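Local coordinates for lipoprotein (PDB 3CX3) that binds a zinc ion and probably delivers it, as the solute-binding lipoprotein of an ABC transporter, for zinc uptake by the pneumococcus, at residues A[124-127]-A[128-132]; A[155-158]-A[159-162]; A[212-215]-A[216-219]; A[241-244]-A[245-248]. All coordinates share one frame; numbering follows the deposited sequence.

Contact 1: A[124-127]-A[128-132]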
ATOM      1  N   ASP A 124       0.151   2.615  -7.264  1.00 37.53           N
ATOM      2  CA  ASP A 124       0.156   3.300  -8.524  1.00 38.95           C
ATOM      3  C   ASP A 124       1.197   4.363  -8.346  1.00 40.62           C
ATOM      4  O   ASP A 124       1.044   5.229  -7.487  1.00 41.12           O
ATOM      5  CB  ASP A 124      -1.207   3.910  -8.780  1.00 38.52           C
ATOM      6  CG  ASP A 124      -1.218   4.807  -9.960  1.00 37.59           C
ATOM      7  OD1 ASP A 124      -0.131   5.181 -10.440  1.00 34.73           O
ATOM      8  OD2 ASP A 124      -2.328   5.152 -10.409  1.00 39.22           O
ATOM      9  N   PRO A 125       2.270   4.303  -9.146  1.00 42.57           N
ATOM     10  CA  PRO A 125       3.410   5.211  -8.978  1.00 43.90           C
ATOM     11  C   PRO A 125       3.009   6.696  -8.836  1.00 44.70           C
ATOM     12  O   PRO A 125       3.444   7.350  -7.890  1.00 45.26           O
ATOM     13  CB  PRO A 125       4.233   4.951 -10.244  1.00 44.43           C
ATOM     14  CG  PRO A 125       3.955   3.518 -10.564  1.00 43.35           C
ATOM     15  CD  PRO A 125       2.477   3.376 -10.274  1.00 42.56           C
ATOM     16  N   GLU A 126       2.171   7.204  -9.733  1.00 44.96           N
ATOM     17  CA  GLU A 126       1.602   8.557  -9.596  1.00 45.75           C
ATOM     18  C   GLU A 126       0.983   8.873  -8.231  1.00 44.86           C
ATOM     19  O   GLU A 126       1.183   9.969  -7.687  1.00 44.02           O
ATOM     20  CB  GLU A 126       0.519   8.794 -10.649  1.00 46.64           C
ATOM     21  CG  GLU A 126       1.022   9.243 -12.000  1.00 51.28           C
ATOM     22  CD  GLU A 126       0.184  10.367 -12.562  1.00 56.63           C
ATOM     23  OE1 GLU A 126      -0.050  11.355 -11.824  1.00 57.45           O
ATOM     24  OE2 GLU A 126      -0.236  10.257 -13.736  1.00 58.22           O
ATOM     25  N   LYS A 127       0.221   7.907  -7.706  1.00 44.12           N
ATOM     26  CA  LYS A 127      -0.566   8.087  -6.498  1.00 43.27           C
ATOM     27  C   LYS A 127       0.273   7.919  -5.253  1.00 43.77           C
ATOM     28  O   LYS A 127      -0.031   8.513  -4.211  1.00 44.31           O
ATOM     29  CB  LYS A 127      -1.779   7.163  -6.479  1.00 43.02           C
ATOM     30  CG  LYS A 127      -2.805   7.527  -7.569  1.00 42.79           C
ATOM     31  CD  LYS A 127      -4.022   6.635  -7.515  1.00 40.93           C
ATOM     32  CE  LYS A 127      -4.990   6.919  -8.638  1.00 39.64           C
ATOM     33  NZ  LYS A 127      -5.716   8.203  -8.424  1.00 39.27           N
ATOM     34  N   ALA A 128       1.329   7.122  -5.330  1.00 43.55           N
ATOM     35  CA  ALA A 128       2.273   7.147  -4.248  1.00 44.18           C
ATOM     36  C   ALA A 128       2.783   8.595  -4.230  1.00 45.05           C
ATOM     37  O   ALA A 128       2.753   9.256  -3.196  1.00 45.41           O
ATOM     38  CB  ALA A 128       3.389   6.154  -4.479  1.00 43.68           C
ATOM     39  N   GLY A 129       3.190   9.099  -5.393  1.00 45.71           N
ATOM     40  CA  GLY A 129       3.647  10.481  -5.535  1.00 46.63           C
ATOM     41  C   GLY A 129       2.782  11.520  -4.856  1.00 46.72           C
ATOM     42  O   GLY A 129       3.265  12.262  -3.996  1.00 46.68           O
ATOM     43  N   GLU A 130       1.500  11.566  -5.220  1.00 46.61           N
ATOM     44  CA  GLU A 130       0.596  12.541  -4.599  1.00 46.64           C
ATOM     45  C   GLU A 130       0.483  12.426  -3.072  1.00 46.08           C
ATOM     46  O   GLU A 130       0.237  13.433  -2.385  1.00 46.20           O
ATOM     47  CB  GLU A 130      -0.790  12.629  -5.267  1.00 46.65           C
ATOM     48  CG  GLU A 130      -1.319  11.416  -5.997  1.00 47.09           C
ATOM     49  CD  GLU A 130      -2.263  11.826  -7.154  1.00 48.51           C
ATOM     50  OE1 GLU A 130      -1.882  11.642  -8.346  1.00 45.99           O
ATOM     51  OE2 GLU A 130      -3.361  12.366  -6.857  1.00 46.72           O
ATOM     52  N   GLU A 131       0.703  11.218  -2.552  1.00 44.78           N
ATOM     53  CA  GLU A 131       0.550  10.964  -1.129  1.00 43.65           C
ATOM     54  C   GLU A 131       1.775  11.408  -0.362  1.00 42.91           C
ATOM     55  O   GLU A 131       1.662  11.823   0.794  1.00 42.52           O
ATOM     56  CB  GLU A 131       0.255   9.489  -0.865  1.00 43.54           C
ATOM     57  CG  GLU A 131      -0.468   9.282   0.442  1.00 44.13           C
ATOM     58  CD  GLU A 131      -0.722   7.839   0.749  1.00 47.13           C
ATOM     59  OE1 GLU A 131      -0.885   7.042  -0.197  1.00 48.74           O
ATOM     60  OE2 GLU A 131      -0.770   7.492   1.946  1.00 48.52           O
ATOM     61  N   ALA A 132       2.936  11.311  -1.016  1.00 42.79           N
ATOM     62  CA  ALA A 132       4.209  11.893  -0.549  1.00 42.33           C
ATOM     63  C   ALA A 132       4.091  13.392  -0.310  1.00 42.47           C
ATOM     64  O   ALA A 132       4.514  13.892   0.732  1.00 41.88           O
ATOM     65  CB  ALA A 132       5.289  11.631  -1.572  1.00 42.31           C
TER
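Ala-128 and Asp-124 join across the first turn of helix 125-142. Ala-128 N donates to Asp-124 O at 2.9 Å. Gly-129 N reaches Pro-125 O at 3.1 Å. This side of the turn is tight and buried. The methyl of Ala-128 sits 3.6 Å from Pro-125 O, and outside the turn it rests on Met-23 and Phe-157. Glu-131 is buried as well. Its CG lies anti to the backbone N (chi1 -156°), and its extended chain brings OE2 to a hydrogen bond with His-65 ND1.

Asp-124 holds the N-cap position, so the segment is a helix start with Pro-125 in its first turn. The OD2 atom of Asp-124 makes a salt bridge to Arg-193, and so does OE2 of Glu-126. Helix 188-193 is thereby tied to this helix end.

Glu-130 is partly exposed, yet the base of its side chain packs closely. Its CG lies 3.4 Å from Lys-127 CA and 3.3 Å from Glu-126 O. Only the charged ends are looser. The carboxylates of Glu-126 and Glu-130 stand OE1 to OE1 3.9 Å apart, with planes 40° apart. Arg-193 probably offsets part of this like charge. Lys-127 NZ stays 5.0 Å from Glu-130 OE2, too far for a salt bridge.

Contact 2: A[155-158]-A[159-162]; sequences QAFI and KKAQ
Lys-160 N donates to Ala-156 O at 2.9 Å, and Gln-162 N to Ile-158 O at 2.9 Å. The second is the straighter, with an N-H...O angle of 162°. Ala-161 N bonds to Phe-157 O and adds a weak bond to Ile-158 O. Lys-159 N donates to Gln-155 O at 3.2 Å.

The side chain of Lys-160 then runs back over the preceding turn. Its CG sits between the backbone N and the carbonyl carbon (chi1 47°), which puts it 3.2 Å from Ala-156 O. The chain bends at its end and brings NZ to 3.6 Å from Phe-157 CD1. NZ meets the ring obliquely, and the two side chains cross at about a right angle. Ile-158 and Gln-162 lie side by side and point the same way, with CD1 of Ile-158 4.0 Å from NE2 of Gln-162. Lys-159 and Gln-162 are on the exposed side.

Phe-157 faces inward. Its ring packs on Met-23 and Ala-132, and also on Tyr-268 and Leu-269 of helix 268-281. The arrangement is a turn with i to i+4 bonds in helix 147-173, consistent with the long helix that links the two lobes in metal-binding proteins of this family.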
ATOM      1  N   GLN A 155       9.706  15.966  -3.461  1.00 54.32           N
ATOM      2  CA  GLN A 155       9.892  16.398  -4.841  1.00 55.02           C
ATOM      3  C   GLN A 155      10.692  15.433  -5.693  1.00 54.44           C
ATOM      4  O   GLN A 155      10.345  15.162  -6.859  1.00 54.04           O
ATOM      5  CB  GLN A 155      10.553  17.771  -4.871  1.00 55.65           C
ATOM      6  CG  GLN A 155       9.954  18.672  -5.921  1.00 59.46           C
ATOM      7  CD  GLN A 155       8.472  18.403  -6.096  1.00 64.12           C
ATOM      8  OE1 GLN A 155       8.048  17.874  -7.127  1.00 66.21           O
ATOM      9  NE2 GLN A 155       7.679  18.725  -5.070  1.00 64.76           N
ATOM     10  N   ALA A 156      11.781  14.937  -5.111  1.00 53.57           N
ATOM     11  CA  ALA A 156      12.564  13.889  -5.728  1.00 52.33           C
ATOM     12  C   ALA A 156      11.667  12.680  -5.869  1.00 51.31           C
ATOM     13  O   ALA A 156      11.626  12.053  -6.929  1.00 51.90           O
ATOM     14  CB  ALA A 156      13.772  13.538  -4.867  1.00 52.64           C
ATOM     15  N   PHE A 157      10.934  12.363  -4.803  1.00 49.11           N
ATOM     16  CA  PHE A 157      10.168  11.134  -4.761  1.00 47.26           C
ATOM     17  C   PHE A 157       9.223  11.144  -5.959  1.00 47.36           C
ATOM     18  O   PHE A 157       9.329  10.288  -6.847  1.00 46.73           O
ATOM     19  CB  PHE A 157       9.442  11.004  -3.418  1.00 46.41           C
ATOM     20  CG  PHE A 157       8.681   9.714  -3.235  1.00 44.13           C
ATOM     21  CD1 PHE A 157       9.270   8.626  -2.580  1.00 43.38           C
ATOM     22  CD2 PHE A 157       7.370   9.597  -3.680  1.00 41.81           C
ATOM     23  CE1 PHE A 157       8.566   7.444  -2.381  1.00 43.09           C
ATOM     24  CE2 PHE A 157       6.647   8.419  -3.500  1.00 41.57           C
ATOM     25  CZ  PHE A 157       7.236   7.339  -2.843  1.00 43.77           C
ATOM     26  N   ILE A 158       8.355  12.150  -6.019  1.00 47.98           N
ATOM     27  CA  ILE A 158       7.384  12.237  -7.110  1.00 49.53           C
ATOM     28  C   ILE A 158       8.064  12.151  -8.466  1.00 50.64           C
ATOM     29  O   ILE A 158       7.501  11.590  -9.389  1.00 50.85           O
ATOM     30  CB  ILE A 158       6.377  13.458  -6.991  1.00 49.01           C
ATOM     31  CG1 ILE A 158       6.712  14.607  -7.948  1.00 50.26           C
ATOM     32  CG2 ILE A 158       6.212  13.940  -5.541  1.00 48.78           C
ATOM     33  CD1 ILE A 158       5.844  14.637  -9.219  1.00 50.46           C
ATOM     34  N   LYS A 159       9.286  12.675  -8.561  1.00 53.47           N
ATOM     35  CA  LYS A 159      10.066  12.677  -9.808  1.00 55.88           C
ATOM     36  C   LYS A 159      10.506  11.280 -10.228  1.00 56.76           C
ATOM     37  O   LYS A 159      10.399  10.914 -11.400  1.00 57.15           O
ATOM     38  CB  LYS A 159      11.293  13.571  -9.659  1.00 56.44           C
ATOM     39  CG  LYS A 159      12.282  13.519 -10.822  1.00 59.01           C
ATOM     40  CD  LYS A 159      13.725  13.637 -10.328  1.00 63.54           C
ATOM     41  CE  LYS A 159      14.031  12.645  -9.191  1.00 65.56           C
ATOM     42  NZ  LYS A 159      15.376  12.034  -9.368  1.00 67.43           N
ATOM     43  N   LYS A 160      11.013  10.502  -9.277  1.00 57.44           N
ATOM     44  CA  LYS A 160      11.461   9.144  -9.582  1.00 57.91           C
ATOM     45  C   LYS A 160      10.273   8.188  -9.623  1.00 57.39           C
ATOM     46  O   LYS A 160      10.414   7.031 -10.011  1.00 57.63           O
ATOM     47  CB  LYS A 160      12.575   8.664  -8.626  1.00 58.36           C
ATOM     48  CG  LYS A 160      12.330   8.911  -7.134  1.00 60.79           C
ATOM     49  CD  LYS A 160      13.588   8.661  -6.305  1.00 63.42           C
ATOM     50  CE  LYS A 160      13.575   9.445  -4.977  1.00 64.81           C
ATOM     51  NZ  LYS A 160      12.546   8.991  -3.984  1.00 66.06           N
ATOM     52  N   ALA A 161       9.104   8.686  -9.236  1.00 56.57           N
ATOM     53  CA  ALA A 161       7.858   7.955  -9.423  1.00 56.26           C
ATOM     54  C   ALA A 161       7.332   8.151 -10.839  1.00 56.59           C
ATOM     55  O   ALA A 161       6.968   7.179 -11.503  1.00 56.34           O
ATOM     56  CB  ALA A 161       6.806   8.372  -8.386  1.00 55.95           C
ATOM     57  N   GLN A 162       7.289   9.400 -11.307  1.00 57.84           N
ATOM     58  CA  GLN A 162       6.851   9.669 -12.679  1.00 59.74           C
ATOM     59  C   GLN A 162       7.751   8.965 -13.684  1.00 59.63           C
ATOM     60  O   GLN A 162       7.298   8.615 -14.766  1.00 59.79           O
ATOM     61  CB  GLN A 162       6.728  11.180 -12.976  1.00 60.41           C
ATOM     62  CG  GLN A 162       5.856  11.548 -14.246  1.00 64.65           C
ATOM     63  CD  GLN A 162       4.693  12.567 -13.977  1.00 69.16           C
ATOM     64  OE1 GLN A 162       3.785  12.727 -14.806  1.00 68.97           O
ATOM     65  NE2 GLN A 162       4.727  13.235 -12.818  1.00 69.78           N
TER

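Contact 3: A[212-215]-A[216-219]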
ATOM      1  N   PRO A 212     -17.309 -21.272  -2.239  1.00 56.02           N
ATOM      2  CA  PRO A 212     -16.581 -21.479  -3.503  1.00 56.03           C
ATOM      3  C   PRO A 212     -17.313 -21.440  -4.856  1.00 55.81           C
ATOM      4  O   PRO A 212     -16.790 -21.989  -5.829  1.00 55.76           O
ATOM      5  CB  PRO A 212     -16.057 -22.903  -3.321  1.00 56.24           C
ATOM      6  CG  PRO A 212     -17.180 -23.588  -2.566  1.00 56.04           C
ATOM      7  CD  PRO A 212     -17.961 -22.529  -1.825  1.00 55.70           C
ATOM      8  N   ARG A 213     -18.484 -20.823  -4.944  1.00 55.54           N
ATOM      9  CA  ARG A 213     -19.012 -20.442  -6.255  1.00 55.43           C
ATOM     10  C   ARG A 213     -18.075 -19.414  -6.915  1.00 54.96           C
ATOM     11  O   ARG A 213     -17.828 -19.476  -8.120  1.00 54.75           O
ATOM     12  CB  ARG A 213     -20.434 -19.878  -6.136  1.00 55.74           C
ATOM     13  CG  ARG A 213     -21.026 -19.349  -7.450  1.00 57.71           C
ATOM     14  CD  ARG A 213     -22.381 -18.675  -7.237  1.00 61.00           C
ATOM     15  NE  ARG A 213     -23.385 -19.636  -6.777  1.00 63.60           N
ATOM     16  CZ  ARG A 213     -24.704 -19.434  -6.789  1.00 65.21           C
ATOM     17  NH1 ARG A 213     -25.209 -18.291  -7.250  1.00 64.14           N
ATOM     18  NH2 ARG A 213     -25.523 -20.389  -6.341  1.00 65.00           N
ATOM     19  N   GLN A 214     -17.564 -18.465  -6.124  1.00 54.21           N
ATOM     20  CA  GLN A 214     -16.620 -17.466  -6.629  1.00 53.84           C
ATOM     21  C   GLN A 214     -15.358 -18.173  -7.082  1.00 53.47           C
ATOM     22  O   GLN A 214     -14.842 -17.900  -8.157  1.00 53.60           O
ATOM     23  CB  GLN A 214     -16.309 -16.403  -5.573  1.00 53.84           C
ATOM     24  CG  GLN A 214     -17.542 -15.644  -5.132  1.00 54.80           C
ATOM     25  CD  GLN A 214     -17.226 -14.422  -4.298  1.00 55.29           C
ATOM     26  OE1 GLN A 214     -16.718 -13.425  -4.814  1.00 53.97           O
ATOM     27  NE2 GLN A 214     -17.558 -14.479  -3.001  1.00 54.88           N
ATOM     28  N   LEU A 215     -14.888 -19.105  -6.267  1.00 53.29           N
ATOM     29  CA  LEU A 215     -13.778 -19.964  -6.621  1.00 53.64           C
ATOM     30  C   LEU A 215     -13.921 -20.682  -7.959  1.00 54.12           C
ATOM     31  O   LEU A 215     -12.946 -20.834  -8.688  1.00 54.48           O
ATOM     32  CB  LEU A 215     -13.598 -20.993  -5.525  1.00 53.62           C
ATOM     33  CG  LEU A 215     -12.416 -20.663  -4.644  1.00 54.25           C
ATOM     34  CD1 LEU A 215     -12.704 -21.113  -3.220  1.00 55.38           C
ATOM     35  CD2 LEU A 215     -11.213 -21.360  -5.236  1.00 54.14           C
ATOM     36  N   THR A 216     -15.130 -21.139  -8.265  1.00 54.74           N
ATOM     37  CA  THR A 216     -15.403 -21.820  -9.523  1.00 55.54           C
ATOM     38  C   THR A 216     -15.300 -20.844 -10.703  1.00 56.22           C
ATOM     39  O   THR A 216     -14.692 -21.164 -11.721  1.00 56.14           O
ATOM     40  CB  THR A 216     -16.756 -22.620  -9.450  1.00 55.48           C
ATOM     41  OG1 THR A 216     -16.472 -24.017  -9.344  1.00 55.00           O
ATOM     42  CG2 THR A 216     -17.649 -22.396 -10.671  1.00 55.46           C
ATOM     43  N   GLU A 217     -15.876 -19.653 -10.542  1.00 56.87           N
ATOM     44  CA  GLU A 217     -15.763 -18.580 -11.526  1.00 57.49           C
ATOM     45  C   GLU A 217     -14.311 -18.185 -11.765  1.00 57.79           C
ATOM     46  O   GLU A 217     -13.849 -18.182 -12.910  1.00 58.05           O
ATOM     47  CB  GLU A 217     -16.499 -17.344 -11.051  1.00 57.36           C
ATOM     48  CG  GLU A 217     -17.981 -17.511 -10.843  1.00 58.98           C
ATOM     49  CD  GLU A 217     -18.573 -16.321 -10.111  1.00 61.06           C
ATOM     50  OE1 GLU A 217     -17.850 -15.702  -9.287  1.00 60.66           O
ATOM     51  OE2 GLU A 217     -19.756 -16.004 -10.365  1.00 62.12           O
ATOM     52  N   ILE A 218     -13.589 -17.846 -10.693  1.00 58.23           N
ATOM     53  CA  ILE A 218     -12.199 -17.434 -10.854  1.00 58.30           C
ATOM     54  C   ILE A 218     -11.445 -18.583 -11.519  1.00 59.13           C
ATOM     55  O   ILE A 218     -10.585 -18.337 -12.353  1.00 59.34           O
ATOM     56  CB  ILE A 218     -11.474 -16.875  -9.542  1.00 58.06           C
ATOM     57  CG1 ILE A 218     -10.428 -17.846  -8.987  1.00 57.83           C
ATOM     58  CG2 ILE A 218     -12.449 -16.327  -8.467  1.00 57.48           C
ATOM     59  CD1 ILE A 218      -9.028 -17.609  -9.566  1.00 57.07           C
ATOM     60  N   GLN A 219     -11.800 -19.820 -11.173  1.00 60.32           N
ATOM     61  CA  GLN A 219     -11.193 -21.011 -11.780  1.00 61.84           C
ATOM     62  C   GLN A 219     -11.218 -20.978 -13.300  1.00 62.15           C
ATOM     63  O   GLN A 219     -10.257 -21.391 -13.943  1.00 62.70           O
ATOM     64  CB  GLN A 219     -11.906 -22.279 -11.323  1.00 62.03           C
ATOM     65  CG  GLN A 219     -11.215 -23.043 -10.216  1.00 64.39           C
ATOM     66  CD  GLN A 219     -11.899 -24.374  -9.932  1.00 67.09           C
ATOM     67  OE1 GLN A 219     -12.527 -24.546  -8.882  1.00 68.08           O
ATOM     68  NE2 GLN A 219     -11.794 -25.321 -10.877  1.00 67.14           N
TER
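Glu-217 folds its carboxylate back over Gln-214, one turn earlier in helix 213-224. This is the first turn of a surface helix in the lobe built on strands 180-182, 198-200, 230-232 and 252-254. OE1 of Glu-217 lies 3.4 Å from Gln-214 CA and 4.1 Å from Gln-214 CB. The contact is therefore with the base of the glutamine, not with its amide. Both side chains have CG anti to the carbonyl carbon (chi1 -60° for Gln-214, -62° for Glu-217), which sends each back beside its own backbone N. Both are extended beyond CG. Their end groups are nearly perpendicular, with the amide and carboxylate planes 85° apart. Arg-213 extends near the same carboxylate, but its NE remains 6.3 Å from Glu-217 OE2, so no salt bridge forms.

The other face of the turn looks inward. Leu-215 and Ile-218 both pack on Leu-244 of helix 239-245, and Leu-215 also touches Pro-210. Gln-219 runs along the carbonyl of Leu-215 and touches Ser-247 and Thr-248.

The turn itself is built by backbone bonds. Glu-217 N donates to Arg-213 O. Thr-216 N bonds to Pro-212 O, the N-cap residue, at 3.1 Å and shares itself weakly with Arg-213 O. Ser-211 OG hydrogen-bonds Gln-214 N. Gln-219 N meets Leu-215 O at 2.9 Å, while its own CG sits 3.2 Å from the same oxygen.

Contact 4: A[241-244]-A[245-248]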
ATOM      1  N   ALA A 241      -5.259 -19.828  -2.484  1.00 64.48           N
ATOM      2  CA  ALA A 241      -4.499 -19.672  -3.728  1.00 65.42           C
ATOM      3  C   ALA A 241      -3.746 -20.951  -4.085  1.00 66.48           C
ATOM      4  O   ALA A 241      -4.044 -21.556  -5.099  1.00 66.90           O
ATOM      5  CB  ALA A 241      -3.545 -18.494  -3.647  1.00 65.23           C
ATOM      6  N   GLU A 242      -2.780 -21.369  -3.262  1.00 68.15           N
ATOM      7  CA  GLU A 242      -2.106 -22.657  -3.454  1.00 69.77           C
ATOM      8  C   GLU A 242      -3.048 -23.651  -4.120  1.00 70.47           C
ATOM      9  O   GLU A 242      -2.730 -24.244  -5.153  1.00 70.91           O
ATOM     10  CB  GLU A 242      -1.663 -23.252  -2.112  1.00 70.18           C
ATOM     11  CG  GLU A 242      -0.176 -23.144  -1.773  1.00 71.31           C
ATOM     12  CD  GLU A 242       0.144 -21.947  -0.897  1.00 72.35           C
ATOM     13  OE1 GLU A 242       0.729 -20.982  -1.427  1.00 72.87           O
ATOM     14  OE2 GLU A 242      -0.188 -21.963   0.310  1.00 71.75           O
ATOM     15  N   THR A 243      -4.224 -23.806  -3.522  1.00 71.10           N
ATOM     16  CA  THR A 243      -5.209 -24.789  -3.952  1.00 71.83           C
ATOM     17  C   THR A 243      -5.992 -24.292  -5.185  1.00 72.35           C
ATOM     18  O   THR A 243      -7.223 -24.357  -5.242  1.00 72.56           O
ATOM     19  CB  THR A 243      -6.131 -25.200  -2.764  1.00 71.77           C
ATOM     20  OG1 THR A 243      -6.888 -24.069  -2.328  1.00 72.76           O
ATOM     21  CG2 THR A 243      -5.305 -25.722  -1.565  1.00 71.52           C
ATOM     22  N   LEU A 244      -5.243 -23.805  -6.173  1.00 73.28           N
ATOM     23  CA  LEU A 244      -5.783 -23.178  -7.381  1.00 74.37           C
ATOM     24  C   LEU A 244      -4.831 -23.484  -8.521  1.00 75.80           C
ATOM     25  O   LEU A 244      -5.221 -23.537  -9.686  1.00 75.71           O
ATOM     26  CB  LEU A 244      -5.887 -21.668  -7.192  1.00 73.83           C
ATOM     27  CG  LEU A 244      -6.995 -20.916  -7.917  1.00 72.91           C
ATOM     28  CD1 LEU A 244      -8.261 -21.044  -7.123  1.00 71.63           C
ATOM     29  CD2 LEU A 244      -6.602 -19.467  -8.050  1.00 71.84           C
ATOM     30  N   VAL A 245      -3.561 -23.638  -8.165  1.00 78.06           N
ATOM     31  CA  VAL A 245      -2.653 -24.447  -8.943  1.00 80.20           C
ATOM     32  C   VAL A 245      -3.187 -25.840  -8.663  1.00 81.37           C
ATOM     33  O   VAL A 245      -3.525 -26.591  -9.579  1.00 81.70           O
ATOM     34  CB  VAL A 245      -1.209 -24.379  -8.398  1.00 80.32           C
ATOM     35  CG1 VAL A 245      -0.198 -24.771  -9.475  1.00 80.76           C
ATOM     36  CG2 VAL A 245      -0.896 -23.004  -7.843  1.00 80.40           C
ATOM     37  N   LYS A 246      -3.302 -26.140  -7.367  1.00 82.53           N
ATOM     38  CA  LYS A 246      -3.772 -27.431  -6.854  1.00 83.22           C
ATOM     39  C   LYS A 246      -5.258 -27.681  -7.169  1.00 83.47           C
ATOM     40  O   LYS A 246      -6.002 -28.263  -6.360  1.00 83.49           O
ATOM     41  CB  LYS A 246      -3.476 -27.538  -5.348  1.00 83.48           C
ATOM     42  CG  LYS A 246      -1.998 -27.311  -5.000  1.00 84.71           C
ATOM     43  CD  LYS A 246      -1.711 -27.413  -3.499  1.00 86.53           C
ATOM     44  CE  LYS A 246      -0.196 -27.432  -3.216  1.00 87.45           C
ATOM     45  NZ  LYS A 246       0.513 -26.154  -3.580  1.00 87.91           N
ATOM     46  N   SER A 247      -5.665 -27.212  -8.348  1.00 84.03           N
ATOM     47  CA  SER A 247      -6.946 -27.532  -8.967  1.00 85.14           C
ATOM     48  C   SER A 247      -6.691 -27.533 -10.474  1.00 86.49           C
ATOM     49  O   SER A 247      -5.739 -28.179 -10.932  1.00 86.71           O
ATOM     50  CB  SER A 247      -8.042 -26.531  -8.564  1.00 84.93           C
ATOM     51  OG  SER A 247      -7.995 -25.341  -9.339  1.00 84.55           O
ATOM     52  N   THR A 248      -7.514 -26.815 -11.241  1.00 88.23           N
ATOM     53  CA  THR A 248      -7.289 -26.678 -12.681  1.00 89.84           C
ATOM     54  C   THR A 248      -6.166 -25.657 -12.923  1.00 90.10           C
ATOM     55  O   THR A 248      -6.028 -24.678 -12.178  1.00 90.25           O
ATOM     56  CB  THR A 248      -8.612 -26.335 -13.470  1.00 90.12           C
ATOM     57  OG1 THR A 248      -8.517 -26.796 -14.831  1.00 90.29           O
ATOM     58  CG2 THR A 248      -8.925 -24.827 -13.450  1.00 90.67           C
TER
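Lys-246 N donates to Glu-242 O at 3.0 Å, and Thr-243 between them is the centre of an inverse gamma turn. Leu-244 N also donates to Glu-242 O, at 2.7 Å. Glu-242 O thus accepts from both Lys-246 N and Leu-244 N, with a weak third bond from Val-245 N.

Glu-242 and Lys-246 lie side by side and point the same way. The lysine CG passes 3.2 Å from Glu-242 O. A bend at the end of the chain (chi4 65°) then sets NZ 3.6 Å from Glu-242 CG. The charges themselves do not meet, for NZ is 5.6 Å from Glu-242 OE1. The salt bridge of Glu-242 is made by OE2 with Lys-239. Thr-243 OG1 bonds to Lys-239 O.

Val-245 places CG2 3.5 Å from Glu-242 O and packs on Ile-230 and Leu-252. Ser-247 OG gives a weak bond to Leu-244 O at 3.3 Å. Leu-244 is buried against Ile-230 and Ile-201.

The contact belongs to a beta-alpha-beta crossover, in which helix 239-245 joins strand 230-232 to strand 252-254 of the parallel sheet of this lobe.

In the fold
The four contacts fall into two touching pairs. Contacts 1 and 2 lie on the successive helices 125-142 and 147-173, with centres 9 Å apart. They pack on each other where Gly-129 O meets Ile-158 CG2 at 3.7 Å and Pro-125 O meets Ala-161 CB at 3.5 Å. Contacts 3 and 4 have centres 11 Å apart. They pack on each other too, with Gln-219 O 3.7 Å from Thr-248 CG2. The pairs are separate, with the centres of contacts 1 and 4 about 34 Å apart. The zinc ion is bound by His-44, His-120, His-184 and Glu-259. None of the four contacts supplies a ligand; the side chain of Glu-131 in contact 1 is about 13 Å from the zinc ion.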